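Local coordinates for esterase (PDB 3H2G), which hydrolyses esters as a cell wall-degrading virulence enzyme of the rice pathogen Xanthomonas oryzae pv. oryzae, at residues Asn318-Ala323 and Gln345-Ser350; Gly221-Gly226 and Thr338-Asn343; Val362-Gly367 and Met378-Ser383; Ala114-Val119 and Val387-Leu392; Ile54-Glu59 and Gln243-Asn248. All blocks are in the same frame, centred on the assembly; numbering follows the deposited sequence.

Contact 1. Residues Asn318-Ala323 and Gln345-Ser350; sequences NLLEWA and QTAIAS
With CG of Leu320 turned anti to its own carbonyl carbon (chi1 -51°) and the next bond extended (chi2 171°), both methyls of this leucine are carried off the loop and onto the side of helix 342-353, one of the helices that flank the sheet of the alpha/beta-hydrolase fold. CD2 settles against the helix backbone, 3.7 Å from CA of Ala347, and lies 4.0 Å from the CB of Ala347. The other branch, CD1, meets CG2 of Thr346 at 4.1 Å, the two side chains crossing at a slant. Thr346 offers its methyl here because OG1 is swung back beside the backbone N, where it bonds to the carbonyl of Lys342 one turn earlier.

A turn further on, Ser350 points at the loop and brings its CB to within 3.5 Å of the carbonyl O of Leu320; like the methyl contacts before it, this is a van der Waals approach. On the far side of the helix Ile348 reaches Leu330 of strand 328-332 and joins this packing to the sheet. The loop itself is tightly folded: Glu321 centres an inverse gamma turn, closed by Trp322 N on Leu320 O. The indole also turns back, NE1 lying 3.0 Å from Leu319 O and approaching it from well above the carbonyl plane (73° out).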
# COMPACT_ATOMS: atom_id res chain seq x y z
N ASN A 318 -7.95 -11.21 4.43
CA ASN A 318 -8.89 -10.22 4.94
C ASN A 318 -8.20 -9.67 6.18
O ASN A 318 -7.38 -10.37 6.78
CB ASN A 318 -10.22 -10.85 5.39
CG ASN A 318 -11.15 -11.13 4.24
OD1 ASN A 318 -11.15 -10.43 3.23
ND2 ASN A 318 -11.99 -12.15 4.40
N LEU A 319 -8.52 -8.45 6.56
CA LEU A 319 -7.93 -7.82 7.74
C LEU A 319 -9.06 -7.35 8.66
O LEU A 319 -9.05 -6.22 9.15
CB LEU A 319 -7.07 -6.63 7.32
CG LEU A 319 -5.79 -7.02 6.57
CD1 LEU A 319 -5.13 -5.79 5.95
CD2 LEU A 319 -4.84 -7.71 7.55
N LEU A 320 -10.02 -8.24 8.90
CA LEU A 320 -11.18 -7.90 9.71
C LEU A 320 -11.28 -8.53 11.09
O LEU A 320 -11.73 -7.88 12.05
CB LEU A 320 -12.45 -8.27 8.92
CG LEU A 320 -12.57 -7.76 7.49
CD1 LEU A 320 -13.78 -8.40 6.80
CD2 LEU A 320 -12.70 -6.23 7.49
N GLU A 321 -10.88 -9.79 11.21
CA GLU A 321 -11.00 -10.51 12.47
C GLU A 321 -9.92 -10.31 13.53
O GLU A 321 -9.15 -11.22 13.83
CB GLU A 321 -11.16 -12.00 12.19
CG GLU A 321 -12.33 -12.31 11.27
CD GLU A 321 -12.54 -13.79 11.06
OE1 GLU A 321 -11.56 -14.48 10.69
OE2 GLU A 321 -13.67 -14.27 11.26
N TRP A 322 -9.88 -9.12 14.10
CA TRP A 322 -8.93 -8.80 15.16
C TRP A 322 -9.38 -7.53 15.87
O TRP A 322 -10.32 -6.86 15.43
CB TRP A 322 -7.51 -8.65 14.60
CG TRP A 322 -7.32 -7.58 13.57
CD1 TRP A 322 -7.89 -7.53 12.33
CD2 TRP A 322 -6.48 -6.44 13.68
NE1 TRP A 322 -7.45 -6.41 11.66
CE2 TRP A 322 -6.58 -5.72 12.46
CE3 TRP A 322 -5.64 -5.94 14.69
CZ2 TRP A 322 -5.88 -4.54 12.23
CZ3 TRP A 322 -4.94 -4.75 14.45
CH2 TRP A 322 -5.06 -4.07 13.23
N ALA A 323 -8.71 -7.21 16.97
CA ALA A 323 -9.05 -6.03 17.75
C ALA A 323 -7.87 -5.06 17.81
O ALA A 323 -6.93 -5.26 18.58
CB ALA A 323 -9.45 -6.46 19.17
N GLN A 345 -15.95 0.81 6.70
CA GLN A 345 -17.16 0.64 7.50
C GLN A 345 -17.26 -0.79 8.01
O GLN A 345 -17.57 -1.03 9.18
CB GLN A 345 -18.39 1.00 6.67
CG GLN A 345 -18.50 2.49 6.37
CD GLN A 345 -19.43 2.81 5.22
OE1 GLN A 345 -19.82 3.96 5.02
NE2 GLN A 345 -19.77 1.80 4.43
N THR A 346 -16.98 -1.75 7.13
CA THR A 346 -17.02 -3.16 7.48
C THR A 346 -15.95 -3.46 8.52
O THR A 346 -16.19 -4.16 9.50
CB THR A 346 -16.77 -4.05 6.23
OG1 THR A 346 -17.83 -3.87 5.29
CG2 THR A 346 -16.70 -5.52 6.63
N ALA A 347 -14.75 -2.93 8.30
CA ALA A 347 -13.65 -3.15 9.22
C ALA A 347 -13.99 -2.66 10.63
O ALA A 347 -13.85 -3.40 11.61
CB ALA A 347 -12.39 -2.45 8.72
N ILE A 348 -14.45 -1.42 10.72
CA ILE A 348 -14.80 -0.83 12.01
C ILE A 348 -15.89 -1.61 12.73
O ILE A 348 -15.83 -1.82 13.94
CB ILE A 348 -15.20 0.65 11.85
CG1 ILE A 348 -13.95 1.47 11.51
CG2 ILE A 348 -15.83 1.18 13.14
CD1 ILE A 348 -14.23 2.93 11.20
N ALA A 349 -16.90 -2.06 11.99
CA ALA A 349 -17.97 -2.84 12.61
C ALA A 349 -17.37 -4.11 13.20
O ALA A 349 -17.71 -4.51 14.32
CB ALA A 349 -19.04 -3.18 11.57
N SER A 350 -16.47 -4.75 12.45
CA SER A 350 -15.83 -5.98 12.90
C SER A 350 -14.94 -5.75 14.12
O SER A 350 -14.88 -6.58 15.02
CB SER A 350 -15.00 -6.60 11.78
OG SER A 350 -15.82 -6.92 10.66

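Contact 2. Residues Gly221-Gly226 and Thr338-Asn343; sequences GSNAVG and TVPLKN
This is a small surface contact between two loops, in which Asn223 and Val225, beyond helix 211-218, meet Pro340 just ahead of helix 342-353. CG of the proline ring lies 3.7 Å from ND2 of Asn223, the two side chains arriving from opposite directions, and its CB is 4.3 Å from CG2 of Val225.

CG of Asn223 lies between the backbone N and the carbonyl carbon (chi1 52°), which turns OD1 back over its own loop and leaves ND2 toward the proline. OD1 takes two backbone N-H groups, in an Asx turn from Val225 N at 2.8 Å and in the wider Asx motif from Gly226 N at 2.9 Å, the first donor in the carbonyl plane on a lone pair, the second above that plane. ND2 bonds to the carbonyl of Ala337 and to Ser218 OG. Pro340 O accepts from ND2 of Asn343 at 2.9 Å.

Just upstream, the N-H groups of Thr338 and Val339 both reach Asp336 OD1, the acid of a probable Ser-His-Asp triad. Thr338 and Val339 also touch His377 at the start of helix 376-396, Leu341 leans on strand 359-363, and Lys342 forms a salt bridge to Asp217 of helix 211-218.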
# COMPACT_ATOMS: atom_id res chain seq x y z
N GLY A 221 -18.05 -5.90 -12.63
CA GLY A 221 -17.39 -4.81 -13.32
C GLY A 221 -17.81 -3.47 -12.73
O GLY A 221 -17.22 -2.43 -13.03
N SER A 222 -18.84 -3.50 -11.90
CA SER A 222 -19.32 -2.29 -11.25
C SER A 222 -19.81 -2.64 -9.86
O SER A 222 -20.13 -3.79 -9.57
CB SER A 222 -20.47 -1.66 -12.06
OG SER A 222 -21.65 -2.44 -11.96
N ASN A 223 -19.86 -1.63 -9.00
CA ASN A 223 -20.34 -1.83 -7.64
C ASN A 223 -21.35 -0.73 -7.33
O ASN A 223 -21.69 0.06 -8.21
CB ASN A 223 -19.16 -1.78 -6.65
CG ASN A 223 -18.31 -0.54 -6.83
OD1 ASN A 223 -18.79 0.58 -6.74
ND2 ASN A 223 -17.02 -0.75 -7.08
N ALA A 224 -21.81 -0.68 -6.09
CA ALA A 224 -22.80 0.32 -5.68
C ALA A 224 -22.35 1.76 -5.90
O ALA A 224 -23.18 2.65 -6.08
CB ALA A 224 -23.16 0.11 -4.21
N VAL A 225 -21.04 1.98 -5.90
CA VAL A 225 -20.50 3.32 -6.09
C VAL A 225 -20.37 3.69 -7.56
O VAL A 225 -20.74 4.79 -7.97
CB VAL A 225 -19.10 3.46 -5.42
CG1 VAL A 225 -18.60 4.89 -5.56
CG2 VAL A 225 -19.19 3.06 -3.95
N GLY A 226 -19.84 2.77 -8.35
CA GLY A 226 -19.67 3.03 -9.77
C GLY A 226 -18.93 1.91 -10.47
O GLY A 226 -18.83 0.80 -9.96
N THR A 338 -13.14 2.26 -6.96
CA THR A 338 -12.11 1.23 -7.09
C THR A 338 -12.02 0.45 -5.78
O THR A 338 -11.97 -0.78 -5.78
CB THR A 338 -10.73 1.86 -7.43
OG1 THR A 338 -10.81 2.49 -8.72
CG2 THR A 338 -9.66 0.78 -7.47
N VAL A 339 -12.02 1.17 -4.67
CA VAL A 339 -11.99 0.55 -3.34
C VAL A 339 -13.09 1.24 -2.53
O VAL A 339 -12.84 2.26 -1.88
CB VAL A 339 -10.63 0.75 -2.64
CG1 VAL A 339 -10.67 0.14 -1.25
CG2 VAL A 339 -9.52 0.10 -3.47
N PRO A 340 -14.32 0.70 -2.57
CA PRO A 340 -15.45 1.28 -1.83
C PRO A 340 -15.16 1.51 -0.36
O PRO A 340 -14.52 0.69 0.30
CB PRO A 340 -16.56 0.27 -2.07
CG PRO A 340 -16.27 -0.20 -3.47
CD PRO A 340 -14.77 -0.42 -3.42
N LEU A 341 -15.65 2.63 0.16
CA LEU A 341 -15.45 2.98 1.56
C LEU A 341 -16.11 1.94 2.46
O LEU A 341 -15.87 1.91 3.67
CB LEU A 341 -16.03 4.37 1.84
CG LEU A 341 -15.65 5.03 3.17
CD1 LEU A 341 -14.13 5.06 3.33
CD2 LEU A 341 -16.22 6.45 3.21
N LYS A 342 -16.94 1.09 1.87
CA LYS A 342 -17.60 0.02 2.60
C LYS A 342 -16.54 -0.80 3.34
O LYS A 342 -16.80 -1.38 4.39
CB LYS A 342 -18.36 -0.90 1.64
CG LYS A 342 -18.96 -2.14 2.29
CD LYS A 342 -19.52 -3.12 1.26
CE LYS A 342 -20.03 -4.39 1.95
NZ LYS A 342 -20.48 -5.44 0.99
N ASN A 343 -15.33 -0.83 2.78
CA ASN A 343 -14.22 -1.56 3.39
C ASN A 343 -13.92 -1.06 4.80
O ASN A 343 -13.75 -1.85 5.72
CB ASN A 343 -12.97 -1.43 2.52
CG ASN A 343 -12.97 -2.41 1.37
OD1 ASN A 343 -12.71 -3.60 1.56
ND2 ASN A 343 -13.26 -1.92 0.17

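Contact 3. Residues Val362-Gly367 and Met378-Ser383; sequences VDTGTG and MLTKES
Thr380 is the first residue of helical segment 378-383 to touch the other segment, its CG2 coming 4.2 Å from OG1 of Thr364 as the two side chains cross at about a right angle. Both threonines have OG1 between the backbone N and the carbonyl carbon (chi1 62° in Thr364, 68° in Thr380). In Thr380 this leaves CG2 to face the strand end, while OG1 bonds to the carbonyl of His377 and to Ser206 OG. In Thr364 the same choice lets the hydroxyl hydrogen-bond to the carbonyl of Gly332, so the oxygen that meets the helix already has a polar partner.

Further along, Glu382 forms a salt bridge with Arg112. Ser383 then turns back toward Thr364, bringing CB to 4.4 Å from its OG1, a loose approach at the margin of the contact. The chain leaves the strand in an Asx turn, where Gly365 N donates to Asp363 OD1 at 2.7 Å from above the carboxylate plane.

The start of helix 376-396 carries His377, the histidine of a probable Ser-His-Asp triad, so the contact lies close to the presumed active site. Thr364, just past strand 359-363 at the edge of the sheet, touches both Cys331 of strand 328-332 and Cys384 of the helix, the two halves of a disulfide that ties the same elements together.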
# COMPACT_ATOMS: atom_id res chain seq x y z
N VAL A 362 -12.88 8.64 8.42
CA VAL A 362 -13.03 9.99 7.88
C VAL A 362 -13.24 9.84 6.38
O VAL A 362 -12.60 9.01 5.73
CB VAL A 362 -11.79 10.88 8.19
CG1 VAL A 362 -10.53 10.26 7.62
CG2 VAL A 362 -12.02 12.28 7.61
N ASP A 363 -14.17 10.63 5.84
CA ASP A 363 -14.54 10.59 4.43
C ASP A 363 -14.18 11.90 3.74
O ASP A 363 -14.63 12.97 4.15
CB ASP A 363 -16.05 10.32 4.34
CG ASP A 363 -16.56 10.20 2.91
OD1 ASP A 363 -15.77 10.33 1.96
OD2 ASP A 363 -17.78 9.97 2.74
N THR A 364 -13.38 11.82 2.68
CA THR A 364 -12.96 13.01 1.94
C THR A 364 -13.75 13.21 0.65
O THR A 364 -13.39 14.05 -0.18
CB THR A 364 -11.47 12.95 1.60
OG1 THR A 364 -11.21 11.83 0.75
CG2 THR A 364 -10.63 12.83 2.86
N GLY A 365 -14.82 12.44 0.49
CA GLY A 365 -15.64 12.54 -0.70
C GLY A 365 -16.40 13.85 -0.79
O GLY A 365 -16.56 14.55 0.21
N THR A 366 -16.89 14.16 -1.99
CA THR A 366 -17.64 15.39 -2.22
C THR A 366 -19.07 15.31 -1.72
O THR A 366 -19.72 16.33 -1.51
CB THR A 366 -17.68 15.75 -3.72
OG1 THR A 366 -18.40 14.73 -4.43
CG2 THR A 366 -16.28 15.87 -4.28
N GLY A 367 -19.57 14.08 -1.55
CA GLY A 367 -20.93 13.90 -1.09
C GLY A 367 -21.92 13.93 -2.25
O GLY A 367 -23.13 13.81 -2.06
N MET A 378 -7.60 7.72 -6.78
CA MET A 378 -6.32 8.41 -6.75
C MET A 378 -6.34 9.74 -6.01
O MET A 378 -5.32 10.18 -5.48
CB MET A 378 -5.80 8.62 -8.19
CG MET A 378 -5.43 7.32 -8.91
SD MET A 378 -6.85 6.33 -9.44
CE MET A 378 -7.08 6.97 -11.10
N LEU A 379 -7.50 10.39 -5.98
CA LEU A 379 -7.63 11.67 -5.30
C LEU A 379 -7.44 11.54 -3.79
O LEU A 379 -7.02 12.48 -3.12
CB LEU A 379 -9.00 12.29 -5.57
CG LEU A 379 -9.37 12.53 -7.04
CD1 LEU A 379 -10.81 13.01 -7.14
CD2 LEU A 379 -8.41 13.55 -7.64
N THR A 380 -7.74 10.36 -3.24
CA THR A 380 -7.62 10.15 -1.80
C THR A 380 -6.20 10.08 -1.28
O THR A 380 -5.97 10.26 -0.09
CB THR A 380 -8.35 8.86 -1.34
OG1 THR A 380 -7.67 7.71 -1.86
CG2 THR A 380 -9.79 8.86 -1.83
N LYS A 381 -5.23 9.81 -2.16
CA LYS A 381 -3.85 9.71 -1.71
C LYS A 381 -3.38 10.97 -0.98
O LYS A 381 -3.05 10.90 0.20
CB LYS A 381 -2.91 9.42 -2.88
CG LYS A 381 -1.48 9.14 -2.43
CD LYS A 381 -0.55 8.99 -3.62
CE LYS A 381 0.88 8.76 -3.17
NZ LYS A 381 1.81 8.74 -4.33
N GLU A 382 -3.36 12.11 -1.66
CA GLU A 382 -2.91 13.32 -0.99
C GLU A 382 -3.94 13.90 -0.04
O GLU A 382 -3.59 14.37 1.04
CB GLU A 382 -2.48 14.39 -2.00
CG GLU A 382 -1.95 15.65 -1.30
CD GLU A 382 -1.30 16.64 -2.24
OE1 GLU A 382 -1.92 16.98 -3.27
OE2 GLU A 382 -0.17 17.08 -1.95
N SER A 383 -5.22 13.87 -0.42
CA SER A 383 -6.27 14.41 0.43
C SER A 383 -6.28 13.73 1.80
O SER A 383 -6.37 14.39 2.84
CB SER A 383 -7.65 14.24 -0.23
OG SER A 383 -7.76 15.06 -1.38

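Contact 4. Residues Ala114-Val119 and Val387-Leu392; sequences ASQGYV and VVRDQL
Arg389 reaches across to Gln116 and Tyr118 from a helix backbone that stays distant, the CA atoms of Gln116 and Arg389 being 9.8 Å apart. The buried side of the contact is made by the arginine chain. Its aliphatic CG comes obliquely to 4.2 Å from OH of Tyr118, the ring and guanidinium planes being tilted 22° apart, and the tyrosine OH bonds to Asp394 OD1 further along the helix. A bend at chi3 (66°) then sends the guanidinium toward the loop, where NH1 comes 3.9 Å from CG of Gln116. The amide of that glutamine is turned steeply against the guanidinium, at 73°, and its NE2 bonds instead to the carbonyl of Gln39.

The loop owes its shape to the end of helix 108-114, a Schellman motif with Gly117 as the C-prime residue, which closes the helix and leads into strand 119-123 of the alpha/beta-hydrolase sheet. NH1 of Arg389 is held at this same helix end by the carbonyl of Arg112.

Toward solvent the arrangement is looser across the two segments and is ordered by charge. Exposed Asp390 receives NE and NH2 of Arg389 side-on, both on OD1 and each at 3.0 Å, with CG of Asp390 at the guanidinium edge, in its plane. NH2 also forms a salt bridge with Glu38, so two acids share the guanidinium and probably balance its charge.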
# COMPACT_ATOMS: atom_id res chain seq x y z
N ALA A 114 7.35 14.36 5.38
CA ALA A 114 8.76 14.57 5.70
C ALA A 114 9.06 16.05 5.94
O ALA A 114 9.88 16.40 6.79
CB ALA A 114 9.64 14.03 4.58
N SER A 115 8.38 16.91 5.18
CA SER A 115 8.59 18.35 5.29
C SER A 115 8.08 18.89 6.62
O SER A 115 8.36 20.04 6.97
CB SER A 115 7.89 19.08 4.16
OG SER A 115 6.48 19.01 4.32
N GLN A 116 7.32 18.07 7.34
CA GLN A 116 6.77 18.48 8.62
C GLN A 116 7.44 17.77 9.80
O GLN A 116 6.95 17.85 10.93
CB GLN A 116 5.26 18.22 8.65
CG GLN A 116 4.45 19.10 7.71
CD GLN A 116 4.70 20.58 7.92
OE1 GLN A 116 4.91 21.04 9.04
NE2 GLN A 116 4.65 21.35 6.83
N GLY A 117 8.54 17.07 9.53
CA GLY A 117 9.26 16.41 10.61
C GLY A 117 9.07 14.91 10.76
O GLY A 117 9.54 14.33 11.73
N TYR A 118 8.36 14.29 9.83
CA TYR A 118 8.15 12.85 9.90
C TYR A 118 9.22 12.09 9.12
O TYR A 118 9.48 12.39 7.96
CB TYR A 118 6.78 12.47 9.31
CG TYR A 118 5.59 12.89 10.14
CD1 TYR A 118 5.09 14.19 10.06
CD2 TYR A 118 4.97 11.99 11.00
CE1 TYR A 118 3.99 14.58 10.82
CE2 TYR A 118 3.87 12.37 11.77
CZ TYR A 118 3.39 13.66 11.68
OH TYR A 118 2.31 14.04 12.44
N VAL A 119 9.86 11.13 9.77
CA VAL A 119 10.85 10.31 9.08
C VAL A 119 9.96 9.28 8.38
O VAL A 119 9.12 8.65 9.02
CB VAL A 119 11.81 9.60 10.06
CG1 VAL A 119 12.69 8.61 9.30
CG2 VAL A 119 12.67 10.62 10.77
N VAL A 387 -5.42 14.90 5.69
CA VAL A 387 -6.42 14.73 6.73
C VAL A 387 -5.97 13.88 7.92
O VAL A 387 -6.16 14.27 9.07
CB VAL A 387 -7.73 14.12 6.15
CG1 VAL A 387 -8.67 13.70 7.28
CG2 VAL A 387 -8.41 15.15 5.26
N VAL A 388 -5.38 12.72 7.65
CA VAL A 388 -4.93 11.85 8.74
C VAL A 388 -3.78 12.47 9.52
O VAL A 388 -3.67 12.29 10.73
CB VAL A 388 -4.54 10.45 8.23
CG1 VAL A 388 -5.74 9.79 7.54
CG2 VAL A 388 -3.36 10.54 7.28
N ARG A 389 -2.91 13.20 8.83
CA ARG A 389 -1.79 13.87 9.50
C ARG A 389 -2.37 14.88 10.49
O ARG A 389 -1.99 14.91 11.66
CB ARG A 389 -0.92 14.60 8.48
CG ARG A 389 0.23 15.40 9.10
CD ARG A 389 0.78 16.42 8.11
NE ARG A 389 -0.21 17.46 7.81
CZ ARG A 389 -0.09 18.36 6.84
NH1 ARG A 389 0.97 18.36 6.04
NH2 ARG A 389 -1.05 19.26 6.66
N ASP A 390 -3.28 15.71 10.00
CA ASP A 390 -3.90 16.75 10.83
C ASP A 390 -4.76 16.21 11.98
O ASP A 390 -4.69 16.71 13.10
CB ASP A 390 -4.77 17.68 9.98
CG ASP A 390 -3.98 18.46 8.96
OD1 ASP A 390 -2.73 18.47 9.02
OD2 ASP A 390 -4.62 19.10 8.09
N GLN A 391 -5.58 15.20 11.68
CA GLN A 391 -6.48 14.65 12.68
C GLN A 391 -5.94 13.59 13.63
O GLN A 391 -6.46 13.44 14.74
CB GLN A 391 -7.74 14.12 11.99
CG GLN A 391 -8.65 15.24 11.47
CD GLN A 391 -9.88 14.72 10.75
OE1 GLN A 391 -10.46 13.71 11.15
NE2 GLN A 391 -10.29 15.41 9.69
N LEU A 392 -4.92 12.85 13.22
CA LEU A 392 -4.37 11.81 14.08
C LEU A 392 -2.86 11.84 14.30
O LEU A 392 -2.40 11.92 15.43
CB LEU A 392 -4.75 10.42 13.55
CG LEU A 392 -4.17 9.24 14.35
CD1 LEU A 392 -4.72 9.24 15.77
CD2 LEU A 392 -4.50 7.93 13.65

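Contact 5. Residues Ile54-Glu59 and Gln243-Asn248; sequences IGVEGE and QHTYKN
A type I turn from Gly55 to Gly58, at the tip of the hairpin formed by strands 43-54 and 60-71, stands against the last turn of helix 231-246, the CA atoms of Val56 and Thr245 being 6.9 Å apart. Methyl meets methyl at the centre: CG1 of Val56 lies 4.1 Å from CG2 of Thr245, the side chains meeting at a slant. OG1 of Thr245 sits beside the backbone N (chi1 -56°) and returns to the carbonyl of Ala241, which leaves CG2 anti to that N and turned to the valine. That methyl also sits 3.8 Å above one face of the Tyr246 ring, toward its rim. Tyr135 packs against both Val56 and Thr245.

At the outer margin a water replaces direct contact. It donates to Glu57 OE2 at 3.1 Å and to Thr245 O at 2.7 Å, so that an exposed carboxylate and a carbonyl at the helix end are joined through solvent. Nearby, Lys247 curls back and places NZ in the carbonyl plane of His244, 2.7 Å from His244 O. At its range from Glu57 the lysine charge can have at most a weak effect on that carboxylate.

Within the turn, Glu57 N reaches the syn lone pair of Glu59 OE1. Gly55 N bonds to Glu59 O, Gly58 N returns to Gly55 O, and Gly58 has positive phi, the pattern of a beta hairpin closed by a type I turn with a G1 bulge.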
# COMPACT_ATOMS: atom_id res chain seq x y z
N ILE A 54 12.31 -11.72 4.60
CA ILE A 54 11.87 -13.09 4.34
C ILE A 54 10.85 -13.20 3.22
O ILE A 54 10.14 -12.23 2.92
CB ILE A 54 11.24 -13.74 5.60
CG1 ILE A 54 10.17 -12.82 6.18
CG2 ILE A 54 12.33 -14.06 6.62
CD1 ILE A 54 9.33 -13.46 7.27
N GLY A 55 10.78 -14.38 2.62
CA GLY A 55 9.83 -14.63 1.56
C GLY A 55 8.53 -15.10 2.19
O GLY A 55 8.40 -15.09 3.42
N VAL A 56 7.57 -15.53 1.37
CA VAL A 56 6.29 -15.97 1.89
C VAL A 56 6.36 -17.28 2.67
O VAL A 56 5.44 -17.63 3.40
CB VAL A 56 5.24 -16.12 0.76
CG1 VAL A 56 5.11 -14.80 -0.01
CG2 VAL A 56 5.63 -17.25 -0.18
N GLU A 57 7.46 -18.01 2.50
CA GLU A 57 7.64 -19.27 3.21
C GLU A 57 8.67 -19.10 4.33
O GLU A 57 9.15 -20.08 4.89
CB GLU A 57 8.11 -20.37 2.25
CG GLU A 57 7.10 -20.73 1.15
CD GLU A 57 5.74 -21.09 1.71
OE1 GLU A 57 5.68 -21.78 2.75
OE2 GLU A 57 4.72 -20.69 1.10
N GLY A 58 8.99 -17.85 4.63
CA GLY A 58 9.95 -17.56 5.68
C GLY A 58 11.40 -17.74 5.27
O GLY A 58 12.30 -17.65 6.11
N GLU A 59 11.63 -17.98 3.99
CA GLU A 59 12.98 -18.18 3.48
C GLU A 59 13.67 -16.83 3.26
O GLU A 59 13.02 -15.80 3.14
CB GLU A 59 12.95 -18.95 2.15
CG GLU A 59 12.56 -18.11 0.94
CD GLU A 59 11.07 -17.95 0.75
OE1 GLU A 59 10.32 -17.91 1.75
OE2 GLU A 59 10.64 -17.85 -0.42
N GLN A 243 -1.76 -17.13 -7.03
CA GLN A 243 -1.34 -18.43 -7.54
C GLN A 243 0.14 -18.63 -7.20
O GLN A 243 0.54 -19.72 -6.78
CB GLN A 243 -1.55 -18.52 -9.06
CG GLN A 243 -0.89 -19.73 -9.72
CD GLN A 243 -1.26 -21.05 -9.06
OE1 GLN A 243 -2.41 -21.27 -8.71
NE2 GLN A 243 -0.28 -21.94 -8.91
N HIS A 244 0.95 -17.59 -7.36
CA HIS A 244 2.38 -17.69 -7.05
C HIS A 244 2.57 -17.95 -5.56
O HIS A 244 3.35 -18.81 -5.15
CB HIS A 244 3.11 -16.38 -7.38
CG HIS A 244 3.29 -16.13 -8.85
ND1 HIS A 244 3.87 -17.05 -9.70
CD2 HIS A 244 3.02 -15.04 -9.60
CE1 HIS A 244 3.95 -16.54 -10.91
NE2 HIS A 244 3.45 -15.32 -10.88
N THR A 245 1.85 -17.19 -4.74
CA THR A 245 1.94 -17.29 -3.29
C THR A 245 1.41 -18.60 -2.71
O THR A 245 2.11 -19.26 -1.93
CB THR A 245 1.19 -16.12 -2.62
OG1 THR A 245 1.71 -14.88 -3.11
CG2 THR A 245 1.36 -16.18 -1.10
N TYR A 246 0.19 -18.98 -3.08
CA TYR A 246 -0.42 -20.18 -2.54
C TYR A 246 -0.37 -21.42 -3.42
O TYR A 246 -0.59 -22.53 -2.93
CB TYR A 246 -1.88 -19.90 -2.16
CG TYR A 246 -2.03 -18.87 -1.07
CD1 TYR A 246 -2.32 -17.54 -1.38
CD2 TYR A 246 -1.83 -19.20 0.27
CE1 TYR A 246 -2.42 -16.57 -0.39
CE2 TYR A 246 -1.92 -18.24 1.27
CZ TYR A 246 -2.22 -16.93 0.94
OH TYR A 246 -2.32 -15.98 1.93
N LYS A 247 -0.09 -21.23 -4.70
CA LYS A 247 0.01 -22.34 -5.65
C LYS A 247 -1.17 -23.30 -5.53
O LYS A 247 -0.99 -24.52 -5.52
CB LYS A 247 1.32 -23.10 -5.41
CG LYS A 247 2.56 -22.25 -5.68
CD LYS A 247 3.84 -23.02 -5.40
CE LYS A 247 5.04 -22.29 -5.98
NZ LYS A 247 5.12 -20.87 -5.51
N ASN A 248 -2.38 -22.75 -5.46
CA ASN A 248 -3.56 -23.59 -5.31
C ASN A 248 -4.76 -23.18 -6.17
O ASN A 248 -5.89 -23.57 -5.88
CB ASN A 248 -3.99 -23.60 -3.84
CG ASN A 248 -4.38 -22.23 -3.33
OD1 ASN A 248 -4.31 -21.24 -4.06
ND2 ASN A 248 -4.79 -22.16 -2.06
O HOH W 1 4.64 -20.30 -2.01

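Overall arrangement
From the N terminus, contact 5 opens first, at the hairpin tip 54-59, and closes at 243-248 on the end of helix 231-246. Contact 4 opens inside that loop, at 114-119, and closes last, on helix 376-396, so it crosses contact 5 and encloses contacts 1, 2 and 3. Contact 2 opens at 221-226, also crossing contact 5, and closes at 338-343 after contact 1 has opened at 318-323; contact 1 closes at 345-350, so the two cross, sharing helix 342-353. Contact 3 follows in series, joining the edge strand 359-363 to helix 376-396. Contacts 3 and 4 touch through Val362 and Val387, whereas contact 5 lies across the chain's centre from both, centres about 34 Å away.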